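Local coordinates for protein glycoside hydrolase family 81 (Clostridium thermocellum, PDB 6FOP) that probably hydrolyses beta-1,3-glucans such as laminarin, as a family 81 glycoside hydrolase of the Clostridium thermocellum cellulosome, at residues V531-Y539 with H549-G557. Residues are numbered along the deposited sequence; the frame is centred on the assembly and turned at random.
Sequences VCNYWFDLY and HNYASMVWG
Val-555 lays its CG2 methyl over one face of the Trp-535 indole. This is a CH-pi contact: CG2 stands 3.6 Å from the centroid of the six-membered ring, 15° off the ring normal. With CG1 anti to the backbone N (chi1 174°), CG2 sits beside that N and faces the ring. The same methyl approaches Tyr-534 O at 3.6 Å. Ala-552 CB packs against that carbonyl too.

The second apolar pair is Phe-536 with Tyr-551, side by side and pointing the same way. Tyr-551 CD1 comes to the edge of the Phe-536 ring, 3.9 Å from Phe-536 CD1.

One backbone hydrogen bond joins the segments. Ala-552 N donates to Trp-535 O at 2.9 Å, and the bond is nearly straight (169° at the hydrogen). Tyr-551 CA adds a CA-H...O contact to the same oxygen, at 3.4 Å.

Outside the segments, Tyr-551 OH bonds to Lys-573 O and Asn-577 ND2, and Trp-535 NE1 to Ala-492. The Tyr-551 side chain lies about 4 Å from the nickel ion bound by His-562, His-574, Glu-601 and Glu-605.

The buried contact joins helix 514-534 and the residues after it to strand 554-556 and the residues before it. That strand lies between strands 490-491 and 559-561 in an antiparallel sheet, with a classic beta bulge at Ser-553 and Met-554 opposite Cys-561. Helix 494-511 touches Trp-535, and helix 592-606 packs on Tyr-551.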
# COMPACT_ATOMS: atom_id res chain seq x y z
N VAL A 531 2.63 -8.12 0.04
CA VAL A 531 3.99 -8.27 0.55
C VAL A 531 4.53 -9.67 0.30
O VAL A 531 5.68 -9.84 -0.13
CB VAL A 531 4.03 -7.87 2.04
CG1 VAL A 531 5.32 -8.32 2.69
CG2 VAL A 531 3.91 -6.38 2.14
N CYS A 532 3.70 -10.67 0.55
CA CYS A 532 4.11 -12.04 0.34
C CYS A 532 4.49 -12.35 -1.12
O CYS A 532 5.23 -13.28 -1.37
CB CYS A 532 3.05 -12.99 0.86
SG CYS A 532 2.90 -12.98 2.65
N ASN A 533 3.95 -11.56 -2.05
CA ASN A 533 4.33 -11.66 -3.45
C ASN A 533 5.48 -10.76 -3.88
O ASN A 533 6.51 -11.27 -4.36
CB ASN A 533 3.09 -11.39 -4.32
CG ASN A 533 2.13 -12.55 -4.28
OD1 ASN A 533 2.35 -13.56 -4.95
ND2 ASN A 533 1.07 -12.41 -3.52
N TYR A 534 5.32 -9.45 -3.73
CA TYR A 534 6.20 -8.49 -4.42
C TYR A 534 7.46 -8.15 -3.63
O TYR A 534 8.42 -7.68 -4.19
CB TYR A 534 5.42 -7.23 -4.87
CG TYR A 534 4.12 -7.62 -5.53
CD1 TYR A 534 4.09 -8.46 -6.65
CD2 TYR A 534 2.91 -7.22 -5.00
CE1 TYR A 534 2.90 -8.89 -7.20
CE2 TYR A 534 1.71 -7.64 -5.53
CZ TYR A 534 1.70 -8.48 -6.63
OH TYR A 534 0.49 -8.92 -7.16
N TRP A 535 7.43 -8.36 -2.31
CA TRP A 535 8.63 -8.20 -1.48
C TRP A 535 9.34 -9.51 -1.16
O TRP A 535 10.56 -9.61 -1.27
CB TRP A 535 8.27 -7.45 -0.17
CG TRP A 535 8.17 -5.94 -0.29
CD1 TRP A 535 9.12 -5.06 0.02
CD2 TRP A 535 7.06 -5.16 -0.81
NE1 TRP A 535 8.71 -3.78 -0.20
CE2 TRP A 535 7.43 -3.80 -0.71
CE3 TRP A 535 5.78 -5.46 -1.29
CZ2 TRP A 535 6.58 -2.76 -1.08
CZ3 TRP A 535 4.94 -4.42 -1.67
CH2 TRP A 535 5.36 -3.09 -1.59
N PHE A 536 8.58 -10.54 -0.80
CA PHE A 536 9.18 -11.81 -0.39
C PHE A 536 9.07 -12.95 -1.41
O PHE A 536 9.76 -13.96 -1.25
CB PHE A 536 8.57 -12.30 0.93
CG PHE A 536 8.75 -11.36 2.10
CD1 PHE A 536 9.96 -10.75 2.33
CD2 PHE A 536 7.71 -11.12 3.00
CE1 PHE A 536 10.14 -9.89 3.40
CE2 PHE A 536 7.89 -10.28 4.11
CZ PHE A 536 9.10 -9.64 4.28
N ASP A 537 8.21 -12.78 -2.42
CA ASP A 537 7.96 -13.82 -3.45
C ASP A 537 7.95 -15.22 -2.83
O ASP A 537 8.70 -16.12 -3.22
CB ASP A 537 9.00 -13.73 -4.59
CG ASP A 537 8.67 -14.60 -5.79
OD1 ASP A 537 7.53 -15.04 -5.93
OD2 ASP A 537 9.60 -14.81 -6.62
N LEU A 538 7.04 -15.42 -1.88
CA LEU A 538 6.94 -16.71 -1.19
C LEU A 538 6.63 -17.87 -2.11
O LEU A 538 7.06 -18.99 -1.85
CB LEU A 538 5.92 -16.66 -0.06
CG LEU A 538 6.15 -15.69 1.09
CD1 LEU A 538 5.09 -15.95 2.15
CD2 LEU A 538 7.53 -15.88 1.69
N TYR A 539 5.89 -17.60 -3.18
CA TYR A 539 5.46 -18.67 -4.10
C TYR A 539 6.50 -18.93 -5.21
O TYR A 539 6.32 -19.81 -6.03
CB TYR A 539 4.08 -18.32 -4.67
CG TYR A 539 3.02 -18.23 -3.61
CD1 TYR A 539 2.35 -19.38 -3.18
CD2 TYR A 539 2.73 -17.03 -2.99
CE1 TYR A 539 1.39 -19.30 -2.17
CE2 TYR A 539 1.79 -16.95 -1.97
CZ TYR A 539 1.11 -18.07 -1.58
OH TYR A 539 0.18 -17.96 -0.57
N HIS A 549 18.25 -12.39 -5.94
CA HIS A 549 17.85 -12.40 -4.53
C HIS A 549 16.49 -13.05 -4.38
O HIS A 549 15.70 -13.06 -5.33
CB HIS A 549 17.82 -10.95 -4.00
CG HIS A 549 19.05 -10.16 -4.30
ND1 HIS A 549 20.16 -10.18 -3.47
CD2 HIS A 549 19.41 -9.43 -5.38
CE1 HIS A 549 21.12 -9.46 -4.01
NE2 HIS A 549 20.70 -8.99 -5.17
N ASN A 550 16.18 -13.48 -3.16
CA ASN A 550 14.89 -14.02 -2.76
C ASN A 550 13.96 -13.00 -2.09
O ASN A 550 12.92 -13.35 -1.57
CB ASN A 550 15.06 -15.27 -1.89
CG ASN A 550 15.65 -14.98 -0.50
OD1 ASN A 550 15.60 -13.86 0.02
ND2 ASN A 550 16.29 -16.00 0.06
N TYR A 551 14.36 -11.73 -2.18
CA TYR A 551 13.76 -10.62 -1.45
C TYR A 551 14.01 -9.37 -2.26
O TYR A 551 15.10 -9.20 -2.79
CB TYR A 551 14.44 -10.51 -0.09
CG TYR A 551 14.26 -9.18 0.63
CD1 TYR A 551 12.98 -8.73 1.01
CD2 TYR A 551 15.34 -8.38 0.93
CE1 TYR A 551 12.81 -7.53 1.67
CE2 TYR A 551 15.18 -7.18 1.59
CZ TYR A 551 13.91 -6.77 1.98
OH TYR A 551 13.76 -5.60 2.67
N ALA A 552 12.99 -8.51 -2.36
CA ALA A 552 13.14 -7.16 -2.88
C ALA A 552 12.86 -6.19 -1.75
O ALA A 552 11.80 -6.26 -1.11
CB ALA A 552 12.17 -6.89 -4.04
N SER A 553 13.79 -5.27 -1.51
CA SER A 553 13.61 -4.25 -0.46
C SER A 553 12.82 -3.03 -0.91
O SER A 553 12.21 -2.37 -0.06
CB SER A 553 14.97 -3.84 0.10
OG SER A 553 15.88 -3.53 -0.92
N MET A 554 12.84 -2.72 -2.21
CA MET A 554 12.06 -1.62 -2.77
C MET A 554 11.30 -2.06 -4.01
O MET A 554 11.87 -2.67 -4.91
CB MET A 554 12.93 -0.40 -3.08
CG MET A 554 13.51 0.22 -1.87
SD MET A 554 14.31 1.82 -2.01
CE MET A 554 13.01 2.74 -2.71
N VAL A 555 10.02 -1.72 -4.01
CA VAL A 555 9.12 -1.98 -5.12
C VAL A 555 8.69 -0.65 -5.72
O VAL A 555 8.19 0.23 -5.01
CB VAL A 555 7.88 -2.78 -4.65
CG1 VAL A 555 6.83 -2.93 -5.77
CG2 VAL A 555 8.32 -4.13 -4.08
N TRP A 556 8.94 -0.51 -7.03
CA TRP A 556 8.57 0.66 -7.80
C TRP A 556 7.56 0.29 -8.87
O TRP A 556 7.32 -0.89 -9.16
CB TRP A 556 9.80 1.26 -8.51
CG TRP A 556 10.88 1.79 -7.61
CD1 TRP A 556 11.80 1.07 -6.89
CD2 TRP A 556 11.19 3.15 -7.42
NE1 TRP A 556 12.63 1.93 -6.23
CE2 TRP A 556 12.28 3.21 -6.52
CE3 TRP A 556 10.62 4.34 -7.87
CZ2 TRP A 556 12.82 4.42 -6.09
CZ3 TRP A 556 11.14 5.55 -7.43
CH2 TRP A 556 12.24 5.58 -6.55
N GLY A 557 6.95 1.30 -9.48
CA GLY A 557 6.16 1.06 -10.69
C GLY A 557 6.94 0.39 -11.81
O GLY A 557 6.41 -0.50 -12.51